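Conserved hypothetical protein (Staphylococcus aureus subsp. aureus, PDB 2AP3) is of unknown function but belongs to a family of putative cell-wall binding lipoproteins and folds as an elongated bundle of helices. Local coordinates at residues Lys134-Ala139 with Lys172-Val177; Lys123-Leu128 with Lys183-Val188. All coordinates share one frame; numbering follows the deposited sequence.

Interactions 1 and 2 lie at successive places along one nearly antiparallel pair, helix 109-150 against helix 157-195. Because these helices run in opposite directions, interaction 1 is nested inside the chain loop closed by interaction 2. Their centres lie about 16 Å apart, while their nearest atoms come within about 4 Å without touching. The local axes stand 8.9 Å apart in interaction 1 and 9.4 Å apart in interaction 2, the closer approach occurring where alanine faces leucine. Neither contact contains a hydrogen bond from helix to helix; both rest mainly on apolar contacts, including the methylenes of Lys125 in interaction 2.

Interaction 1 (Lys134-Ala139 with Lys172-Val177); sequences KAYKKA and KKLKEV
Leu174 reaches toward Ala135 and Tyr136 with CG anti to its backbone N (chi1 173°), and Val177 sets CG1 between its own N and carbonyl carbon, where it meets the methyl of Ala135. The Val177 CG1 to Ala135 CB distance is 3.5 Å, the closest apolar approach here. Leu174 divides its two methyls: CD1 packs 3.9 Å from Ala135 CB and also sits near the backbone N of Tyr136, while CD2 lies at the edge of the Tyr136 ring, near its plane, 4.1 Å from CD1 of that ring. The tyrosine and leucine side chains run side by side and point the same way. Small residues allow helices to approach closely, and in this antiparallel pair within a helical bundle the CA atoms of Ala135 and Leu174 come to 5.2 Å, with the local axes at 161°. The Tyr136 ring also meets Phe82 of helix 61-96, their planes at about 50°, which links the pair to a third helix. At the exposed margin Lys138 and Lys173 cross, and the ammonium NZ of Lys173 rests 3.5 Å from the Lys138 CE methylene. Lys138 NZ lies farther off, 4.4 Å from Lys173 NZ; such like charges would be expected to repel, although exposure to solvent probably softens the effect.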
# COMPACT_ATOMS: atom_id res chain seq x y z
N LYS A 134 -2.10 -5.25 6.56
CA LYS A 134 -2.73 -6.27 7.39
C LYS A 134 -4.03 -6.78 6.72
O LYS A 134 -4.30 -7.98 6.66
CB LYS A 134 -3.03 -5.73 8.80
CG LYS A 134 -3.41 -6.81 9.82
CD LYS A 134 -3.52 -6.20 11.22
CE LYS A 134 -4.14 -7.16 12.22
NZ LYS A 134 -3.36 -8.42 12.39
N ALA A 135 -4.83 -5.85 6.22
CA ALA A 135 -6.13 -6.21 5.63
C ALA A 135 -5.94 -6.99 4.32
O ALA A 135 -6.67 -7.94 4.04
CB ALA A 135 -6.96 -4.95 5.39
N TYR A 136 -4.95 -6.59 3.52
CA TYR A 136 -4.70 -7.28 2.27
C TYR A 136 -4.22 -8.71 2.54
O TYR A 136 -4.76 -9.66 1.97
CB TYR A 136 -3.66 -6.51 1.42
CG TYR A 136 -3.33 -7.26 0.15
CD1 TYR A 136 -4.27 -7.36 -0.88
CD2 TYR A 136 -2.10 -7.91 -0.00
CE1 TYR A 136 -4.00 -8.09 -2.04
CE2 TYR A 136 -1.80 -8.64 -1.19
CZ TYR A 136 -2.76 -8.71 -2.19
OH TYR A 136 -2.47 -9.43 -3.35
N LYS A 137 -3.22 -8.85 3.42
CA LYS A 137 -2.74 -10.20 3.77
C LYS A 137 -3.84 -11.11 4.35
O LYS A 137 -3.92 -12.30 4.01
CB LYS A 137 -1.55 -10.11 4.71
CG LYS A 137 -0.33 -9.51 4.03
CD LYS A 137 0.92 -9.60 4.93
CE LYS A 137 0.91 -8.58 6.00
NZ LYS A 137 2.25 -8.64 6.68
N LYS A 138 -4.70 -10.54 5.18
CA LYS A 138 -5.78 -11.32 5.77
C LYS A 138 -6.68 -11.84 4.65
O LYS A 138 -7.07 -13.01 4.64
CB LYS A 138 -6.57 -10.47 6.77
CG LYS A 138 -7.58 -11.25 7.53
CD LYS A 138 -8.43 -10.32 8.37
CE LYS A 138 -9.53 -11.06 9.05
NZ LYS A 138 -9.00 -11.86 10.16
N ALA A 139 -6.99 -10.96 3.71
CA ALA A 139 -7.89 -11.35 2.61
C ALA A 139 -7.26 -12.48 1.77
O ALA A 139 -7.90 -13.52 1.53
CB ALA A 139 -8.21 -10.14 1.75
N LYS A 172 -14.56 -6.67 2.34
CA LYS A 172 -15.33 -5.50 2.77
C LYS A 172 -14.43 -4.63 3.62
O LYS A 172 -14.36 -3.42 3.43
CB LYS A 172 -16.58 -5.87 3.57
CG LYS A 172 -17.77 -6.37 2.73
CD LYS A 172 -18.96 -6.63 3.63
CE LYS A 172 -20.00 -7.55 2.94
NZ LYS A 172 -21.09 -6.82 2.24
N LYS A 173 -13.75 -5.27 4.55
CA LYS A 173 -12.82 -4.57 5.42
C LYS A 173 -11.64 -3.98 4.64
O LYS A 173 -11.19 -2.86 4.94
CB LYS A 173 -12.33 -5.51 6.50
CG LYS A 173 -13.42 -5.97 7.47
CD LYS A 173 -12.77 -6.48 8.76
CE LYS A 173 -12.05 -7.82 8.58
NZ LYS A 173 -10.89 -7.92 9.52
N LEU A 174 -11.12 -4.72 3.66
CA LEU A 174 -10.01 -4.22 2.86
C LEU A 174 -10.43 -2.95 2.10
O LEU A 174 -9.65 -1.99 2.02
CB LEU A 174 -9.46 -5.29 1.92
CG LEU A 174 -8.39 -4.89 0.89
CD1 LEU A 174 -7.14 -4.32 1.58
CD2 LEU A 174 -8.08 -6.05 -0.04
N LYS A 175 -11.67 -2.96 1.58
CA LYS A 175 -12.21 -1.75 0.92
C LYS A 175 -12.28 -0.52 1.83
O LYS A 175 -11.91 0.58 1.43
CB LYS A 175 -13.56 -2.01 0.24
CG LYS A 175 -13.97 -0.90 -0.74
CD LYS A 175 -15.44 -0.96 -1.09
CE LYS A 175 -15.88 0.20 -2.01
NZ LYS A 175 -15.05 1.43 -1.89
N GLU A 176 -12.75 -0.71 3.06
CA GLU A 176 -12.83 0.37 4.03
C GLU A 176 -11.44 0.98 4.26
O GLU A 176 -11.28 2.20 4.23
CB GLU A 176 -13.38 -0.15 5.36
CG GLU A 176 -14.82 -0.64 5.32
CD GLU A 176 -15.29 -1.19 6.66
OE1 GLU A 176 -14.61 -0.94 7.69
OE2 GLU A 176 -16.35 -1.84 6.71
N VAL A 177 -10.42 0.13 4.44
CA VAL A 177 -9.07 0.63 4.75
C VAL A 177 -8.33 1.16 3.51
O VAL A 177 -7.58 2.14 3.61
CB VAL A 177 -8.23 -0.40 5.58
CG1 VAL A 177 -7.83 -1.60 4.78
CG2 VAL A 177 -7.00 0.28 6.16

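Interaction 2 (Lys123-Leu128 with Lys183-Val188); sequences KEKYKL and KVLNKV
An apolar contact between antiparallel helices, partly buried, joins Leu128 and Lys125 of helix 109-150 to Val184 and Leu185 of helix 157-195. Val184 is its centre: the branch point CB and methyl CG1 both lie 3.8 Å from Leu128 CD1, as the two side chains cross obliquely. Its other methyl, CG2, is anti to the valine N and meets the facing backbone, 3.9 Å from Lys125 N, with Glu124 CB beside it at 4.2 Å. Val184 touches the facing helix with both methyls, and within this antiparallel helical bundle it also packs on Val121, one turn before Lys125, while Tyr181 of helix 157-195 also touches Lys125 and Leu128. Lys125 shows how a lysine serves two environments. With CG anti to the backbone N (chi1 172°) and the chain extended beyond it, the methylenes CG, CD and CE pass Leu185 CD2, the last of them at 3.9 Å. Beyond them, NZ of this buried lysine forms a salt bridge with Glu32, which lies between helix 10-30 and helix 33-50.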
# COMPACT_ATOMS: atom_id res chain seq x y z
N LYS A 123 3.16 10.82 8.65
CA LYS A 123 3.06 9.83 9.73
C LYS A 123 1.77 9.01 9.63
O LYS A 123 1.79 7.79 9.76
CB LYS A 123 3.18 10.49 11.12
CG LYS A 123 4.61 10.86 11.46
CD LYS A 123 4.70 12.04 12.43
CE LYS A 123 6.15 12.50 12.52
NZ LYS A 123 6.35 13.70 13.38
N GLU A 124 0.65 9.67 9.36
CA GLU A 124 -0.63 8.97 9.23
C GLU A 124 -0.61 8.04 8.01
O GLU A 124 -1.21 6.95 8.03
CB GLU A 124 -1.80 9.97 9.14
CG GLU A 124 -3.17 9.32 9.32
CD GLU A 124 -3.17 8.26 10.42
OE1 GLU A 124 -2.98 8.61 11.61
OE2 GLU A 124 -3.34 7.07 10.11
N LYS A 125 0.10 8.46 6.95
CA LYS A 125 0.24 7.63 5.73
C LYS A 125 0.86 6.29 6.09
O LYS A 125 0.33 5.23 5.72
CB LYS A 125 1.11 8.33 4.67
CG LYS A 125 1.46 7.44 3.45
CD LYS A 125 2.55 8.05 2.55
CE LYS A 125 3.11 7.04 1.53
NZ LYS A 125 4.10 7.66 0.57
N TYR A 126 1.99 6.32 6.79
CA TYR A 126 2.68 5.10 7.15
C TYR A 126 1.86 4.20 8.05
O TYR A 126 1.88 2.98 7.91
CB TYR A 126 4.06 5.40 7.73
CG TYR A 126 4.94 6.13 6.74
CD1 TYR A 126 5.18 5.60 5.46
CD2 TYR A 126 5.57 7.33 7.08
CE1 TYR A 126 6.00 6.27 4.55
CE2 TYR A 126 6.40 7.99 6.18
CZ TYR A 126 6.60 7.46 4.92
OH TYR A 126 7.42 8.11 4.03
N LYS A 127 1.11 4.80 8.98
CA LYS A 127 0.24 4.02 9.85
C LYS A 127 -0.90 3.36 9.06
O LYS A 127 -1.21 2.18 9.25
CB LYS A 127 -0.31 4.89 10.98
CG LYS A 127 -1.11 4.10 12.00
CD LYS A 127 -1.70 4.96 13.10
CE LYS A 127 -2.74 4.17 13.88
NZ LYS A 127 -3.39 5.00 14.94
N LEU A 128 -1.51 4.12 8.17
CA LEU A 128 -2.62 3.58 7.40
C LEU A 128 -2.12 2.52 6.41
O LEU A 128 -2.85 1.58 6.10
CB LEU A 128 -3.41 4.68 6.69
CG LEU A 128 -4.48 5.39 7.52
CD1 LEU A 128 -5.05 6.56 6.71
CD2 LEU A 128 -5.59 4.42 7.93
N LYS A 183 -7.50 8.22 0.54
CA LYS A 183 -7.77 9.53 1.14
C LYS A 183 -6.51 10.19 1.71
O LYS A 183 -6.31 11.39 1.51
CB LYS A 183 -8.84 9.44 2.23
CG LYS A 183 -10.27 9.46 1.71
CD LYS A 183 -11.19 9.99 2.80
CE LYS A 183 -12.66 9.91 2.41
NZ LYS A 183 -13.53 10.43 3.51
N VAL A 184 -5.67 9.43 2.41
CA VAL A 184 -4.50 10.03 3.07
C VAL A 184 -3.44 10.42 2.04
O VAL A 184 -2.74 11.43 2.21
CB VAL A 184 -3.89 9.15 4.21
CG1 VAL A 184 -3.16 7.94 3.66
CG2 VAL A 184 -2.95 9.99 5.08
N LEU A 185 -3.34 9.65 0.96
CA LEU A 185 -2.38 9.98 -0.09
C LEU A 185 -2.79 11.32 -0.71
O LEU A 185 -1.92 12.14 -1.05
CB LEU A 185 -2.30 8.89 -1.15
CG LEU A 185 -1.75 7.52 -0.71
CD1 LEU A 185 -1.74 6.53 -1.88
CD2 LEU A 185 -0.36 7.68 -0.07
N ASN A 186 -4.09 11.54 -0.81
CA ASN A 186 -4.61 12.84 -1.26
C ASN A 186 -4.35 13.98 -0.28
O ASN A 186 -3.96 15.08 -0.69
CB ASN A 186 -6.10 12.75 -1.61
CG ASN A 186 -6.35 11.88 -2.82
OD1 ASN A 186 -5.47 11.71 -3.67
ND2 ASN A 186 -7.56 11.33 -2.92
N LYS A 187 -4.55 13.71 1.00
CA LYS A 187 -4.29 14.71 2.03
C LYS A 187 -2.81 15.10 2.06
O LYS A 187 -2.48 16.27 2.32
CB LYS A 187 -4.75 14.21 3.40
CG LYS A 187 -4.84 15.30 4.48
CD LYS A 187 -5.22 14.70 5.82
CE LYS A 187 -5.41 15.78 6.87
NZ LYS A 187 -6.13 15.24 8.06
N VAL A 188 -1.93 14.14 1.77
CA VAL A 188 -0.49 14.45 1.67
C VAL A 188 -0.25 15.55 0.64
O VAL A 188 0.43 16.54 0.94
CB VAL A 188 0.37 13.18 1.39
CG1 VAL A 188 1.80 13.56 0.98
CG2 VAL A 188 0.42 12.31 2.63